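Local coordinates for protein DegQ (Legionella pneumophila, PDB 4YO1) that probably cleaves proteins as a periplasmic serine endopeptidase of the S1C (HtrA) family, seen here as a construct with its protease domain and one PDZ domain, at residues T122-L127 and I214-A219; G140-L145 and I234-A239. The protein carries 1 engineered substitution. All blocks are in the same frame, centred on the assembly; numbering follows the deposited sequence.

Interaction 1. Residues T122-L127 and I214-A219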
# COMPACT_ATOMS: atom_id res chain seq x y z
N THR A 122 -20.97 -11.82 10.21
CA THR A 122 -19.51 -11.84 10.05
C THR A 122 -19.10 -12.09 8.60
O THR A 122 -17.91 -12.12 8.28
CB THR A 122 -18.84 -12.91 10.94
OG1 THR A 122 -19.24 -14.21 10.49
CG2 THR A 122 -19.21 -12.74 12.39
N ASP A 123 -20.10 -12.27 7.73
CA ASP A 123 -19.88 -12.67 6.34
C ASP A 123 -18.99 -13.91 6.25
O ASP A 123 -17.99 -13.92 5.54
CB ASP A 123 -19.28 -11.53 5.50
CG ASP A 123 -19.25 -11.86 4.01
OD1 ASP A 123 -20.05 -12.72 3.57
OD2 ASP A 123 -18.42 -11.28 3.28
N LEU A 124 -19.37 -14.95 6.96
CA LEU A 124 -18.60 -16.17 6.95
C LEU A 124 -19.49 -17.36 6.62
O LEU A 124 -20.68 -17.35 6.93
CB LEU A 124 -17.89 -16.39 8.29
CG LEU A 124 -16.78 -15.41 8.66
CD1 LEU A 124 -16.31 -15.61 10.11
CD2 LEU A 124 -15.61 -15.54 7.69
N ALA A 125 -18.90 -18.36 5.99
CA ALA A 125 -19.63 -19.57 5.66
C ALA A 125 -18.70 -20.78 5.73
O ALA A 125 -17.49 -20.65 5.54
CB ALA A 125 -20.25 -19.45 4.29
N VAL A 126 -19.28 -21.95 6.01
CA VAL A 126 -18.50 -23.16 6.21
C VAL A 126 -18.87 -24.21 5.17
O VAL A 126 -20.05 -24.45 4.92
CB VAL A 126 -18.73 -23.77 7.60
CG1 VAL A 126 -17.78 -24.93 7.82
CG2 VAL A 126 -18.56 -22.72 8.68
N LEU A 127 -17.86 -24.84 4.58
CA LEU A 127 -18.09 -25.86 3.57
C LEU A 127 -17.38 -27.15 3.96
O LEU A 127 -16.35 -27.12 4.64
CB LEU A 127 -17.60 -25.40 2.20
CG LEU A 127 -17.93 -23.98 1.73
CD1 LEU A 127 -17.20 -23.67 0.44
CD2 LEU A 127 -19.42 -23.78 1.54
N ILE A 214 -4.31 -15.46 11.36
CA ILE A 214 -4.93 -14.63 12.39
C ILE A 214 -6.28 -14.06 12.00
O ILE A 214 -6.93 -13.40 12.81
CB ILE A 214 -4.03 -13.45 12.79
CG1 ILE A 214 -3.36 -12.86 11.55
CG2 ILE A 214 -2.99 -13.92 13.77
CD1 ILE A 214 -3.48 -11.39 11.48
N GLY A 215 -6.71 -14.30 10.77
CA GLY A 215 -7.97 -13.75 10.32
C GLY A 215 -8.42 -14.19 8.94
O GLY A 215 -7.61 -14.67 8.14
N ILE A 216 -9.71 -14.00 8.67
CA ILE A 216 -10.29 -14.34 7.38
C ILE A 216 -10.74 -13.10 6.60
O ILE A 216 -11.48 -12.27 7.13
CB ILE A 216 -11.49 -15.28 7.55
CG1 ILE A 216 -11.06 -16.57 8.25
CG2 ILE A 216 -12.12 -15.60 6.20
CD1 ILE A 216 -10.11 -17.43 7.42
N ASN A 217 -10.29 -12.97 5.36
CA ASN A 217 -10.54 -11.75 4.59
C ASN A 217 -12.01 -11.56 4.27
O ASN A 217 -12.74 -12.53 4.07
CB ASN A 217 -9.70 -11.75 3.32
CG ASN A 217 -8.23 -11.93 3.59
OD1 ASN A 217 -7.76 -11.66 4.70
ND2 ASN A 217 -7.48 -12.39 2.59
N THR A 218 -12.47 -10.32 4.22
CA THR A 218 -13.84 -10.06 3.79
C THR A 218 -13.89 -9.00 2.70
O THR A 218 -12.88 -8.39 2.37
CB THR A 218 -14.73 -9.58 4.93
OG1 THR A 218 -14.13 -8.44 5.56
CG2 THR A 218 -14.92 -10.66 5.96
N ALA A 219 -15.08 -8.75 2.18
CA ALA A 219 -15.26 -7.78 1.10
C ALA A 219 -15.82 -6.46 1.64
O ALA A 219 -16.58 -6.46 2.60
CB ALA A 219 -16.18 -8.35 0.05

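Interaction 2. Residues G140-L145 and I234-A239. With CD (cadmium ion), chain C.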
# COMPACT_ATOMS: atom_id res chain seq x y z
N GLY A 140 -2.94 -18.99 14.45
CA GLY A 140 -2.58 -18.24 15.64
C GLY A 140 -3.72 -17.76 16.53
O GLY A 140 -4.86 -18.21 16.43
N ASP A 141 -3.40 -16.83 17.42
CA ASP A 141 -4.40 -16.24 18.30
C ASP A 141 -4.58 -14.77 17.96
O ASP A 141 -3.62 -14.00 17.98
CB ASP A 141 -4.00 -16.40 19.77
CG ASP A 141 -5.12 -16.01 20.73
OD1 ASP A 141 -6.08 -15.32 20.31
OD2 ASP A 141 -5.04 -16.37 21.92
N SER A 142 -5.81 -14.39 17.67
CA SER A 142 -6.12 -13.00 17.35
C SER A 142 -6.08 -12.11 18.60
O SER A 142 -6.15 -10.89 18.51
CB SER A 142 -7.47 -12.91 16.66
OG SER A 142 -8.43 -13.71 17.32
N ASP A 143 -5.96 -12.73 19.77
CA ASP A 143 -5.85 -11.96 21.00
C ASP A 143 -4.47 -11.33 21.13
O ASP A 143 -4.32 -10.25 21.69
CB ASP A 143 -6.16 -12.83 22.22
CG ASP A 143 -7.59 -13.32 22.22
OD1 ASP A 143 -8.34 -12.90 21.31
OD2 ASP A 143 -7.97 -14.10 23.13
N LYS A 144 -3.46 -12.00 20.59
CA LYS A 144 -2.10 -11.50 20.63
C LYS A 144 -1.90 -10.38 19.63
O LYS A 144 -0.89 -9.68 19.66
CB LYS A 144 -1.09 -12.63 20.38
CG LYS A 144 -0.75 -13.45 21.63
CD LYS A 144 -0.76 -14.95 21.35
CE LYS A 144 0.26 -15.38 20.29
NZ LYS A 144 1.68 -15.42 20.79
N LEU A 145 -2.87 -10.21 18.74
CA LEU A 145 -2.82 -9.21 17.67
C LEU A 145 -2.86 -7.77 18.20
O LEU A 145 -3.70 -7.41 19.02
CB LEU A 145 -3.98 -9.39 16.71
CG LEU A 145 -3.72 -9.84 15.27
CD1 LEU A 145 -4.93 -9.49 14.43
CD2 LEU A 145 -2.48 -9.19 14.71
N ILE A 234 -11.94 -10.84 9.78
CA ILE A 234 -12.58 -11.30 11.00
C ILE A 234 -11.57 -12.10 11.80
O ILE A 234 -11.05 -13.10 11.30
CB ILE A 234 -13.80 -12.18 10.68
CG1 ILE A 234 -14.84 -11.40 9.87
CG2 ILE A 234 -14.43 -12.70 11.96
CD1 ILE A 234 -15.64 -10.38 10.68
N PRO A 235 -11.29 -11.67 13.05
CA PRO A 235 -10.28 -12.30 13.91
C PRO A 235 -10.56 -13.79 14.01
O PRO A 235 -11.68 -14.16 14.32
CB PRO A 235 -10.52 -11.64 15.26
CG PRO A 235 -11.20 -10.37 14.95
CD PRO A 235 -12.06 -10.64 13.77
N ILE A 236 -9.55 -14.61 13.74
CA ILE A 236 -9.74 -16.05 13.62
C ILE A 236 -10.35 -16.70 14.87
O ILE A 236 -10.95 -17.77 14.78
CB ILE A 236 -8.43 -16.77 13.22
CG1 ILE A 236 -8.69 -18.24 12.85
CG2 ILE A 236 -7.39 -16.64 14.30
CD1 ILE A 236 -9.50 -18.42 11.57
N ASN A 237 -10.20 -16.07 16.03
CA ASN A 237 -10.86 -16.60 17.21
C ASN A 237 -12.35 -16.58 16.99
O ASN A 237 -13.02 -17.61 17.08
CB ASN A 237 -10.48 -15.80 18.46
CG ASN A 237 -9.09 -16.11 18.94
OD1 ASN A 237 -8.52 -17.15 18.62
ND2 ASN A 237 -8.52 -15.20 19.72
N MET A 238 -12.87 -15.40 16.69
CA MET A 238 -14.27 -15.22 16.36
C MET A 238 -14.70 -16.11 15.20
O MET A 238 -15.78 -16.69 15.22
CB MET A 238 -14.50 -13.76 15.99
CG MET A 238 -15.92 -13.37 15.67
SD MET A 238 -16.09 -11.59 15.81
CE MET A 238 -17.88 -11.43 15.79
N ALA A 239 -13.84 -16.21 14.20
CA ALA A 239 -14.14 -17.03 13.03
C ALA A 239 -14.34 -18.48 13.43
O ALA A 239 -15.31 -19.12 13.01
CB ALA A 239 -13.04 -16.91 12.01
CD CD C . -10.30 -14.65 23.75

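Interaction 1. Residues T122-L127 and I214-A219
Leu124 and Ile216 meet branch to branch, their side chains running obliquely across one another, with Leu124 CD2 3.8 Å from Ile216 CG2. Ile216 turns CG2 to this contact by setting it anti to its backbone N, while CG1 leads away from the 122-127 segment. Leu124 is also packed by Ile89, Ile234 and the helix 236-249. Two residues on, Thr218 directs its methyl at the backbone of the other segment, CG2 lying 4.1 Å from Thr122 O. Its hydroxyl OG1 is bonded instead to the carbonyl of Phe232. Strand 124-128 belongs to one six-stranded antiparallel barrel and strand 213-217 to the other, so this is the seam of the double-barrel fold of trypsin-like proteases, where the active site lies. Asp123, predicted to be the charge-relay aspartate, points toward 214-219 with CG anti to its backbone N (chi1 -171°). OD2 stays 4.3 Å from Ala219 N, and no hydrogen bond joins the two segments. OD1 accepts from the backbone N of His93, the predicted relay histidine, while Ala219 lies close to Ala202, the engineered residue at the predicted nucleophile position.

Interaction 2. Residues G140-L145 and I234-A239
Asn237 and Ser142 fill the close-packed middle of this contact. Ser142 OG, held between its own backbone N and carbonyl carbon, accepts from Asn237 N at 3.2 Å, a backbone N-H in the first turn of the helix 236-249. Ser142 CB rests on Pro235 CB at 3.6 Å, the proline being the N-cap residue of that helix. Ile236 CG2 lies 3.7 Å from Gly140 O. The Asn237 amide reaches the loop: ND2 bonds to Asp141 OD1 nearly straight (165°), on the syn side but tilted out of the carboxylate plane, with the amide and carboxylate planes steeply turned against each other. From the opposite face of that carboxylate Asp143 N bonds to the same OD1 at 2.6 Å. This second bond makes an Asx turn, set on a type I turn from Asp141 to Lys144, in the connection between the two barrels of the protease domain. Toward solvent the grip slackens. The exposed Asp143 takes only a weak, bent bond from Asn237 ND2 at its OD1 (125°), their planes closer still to perpendicular. Its other oxygen, OD2, binds a cadmium ion at 2.5 Å, which Gln288 OE1 also holds, so in this structure the metal bridges this surface loop and the PDZ domain of the same chain.

In the fold
Interaction 1 is a mostly buried contact between the two barrels, whereas interaction 2 lies at the surface, where the connection between the barrels meets the start of the helix 236-249. They join through the second barrel: strands 213-217 and 231-235 are antiparallel neighbours, and probable backbone hydrogen bonds run from Ile234 N to Ile216 O and from Ile236 N to Ile214 O, each 3.0 Å. Ile234 CG1 also packs against Thr122 O, and Leu145 against Ile214. Chemistry follows position: no hydrogen bond crosses between 122-127 and 214-219, and the contact is van der Waals packing beside the predicted catalytic residues, while 140-145 and 234-239 are joined mainly by hydrogen bonds, and Asp143 itself binds a cadmium ion.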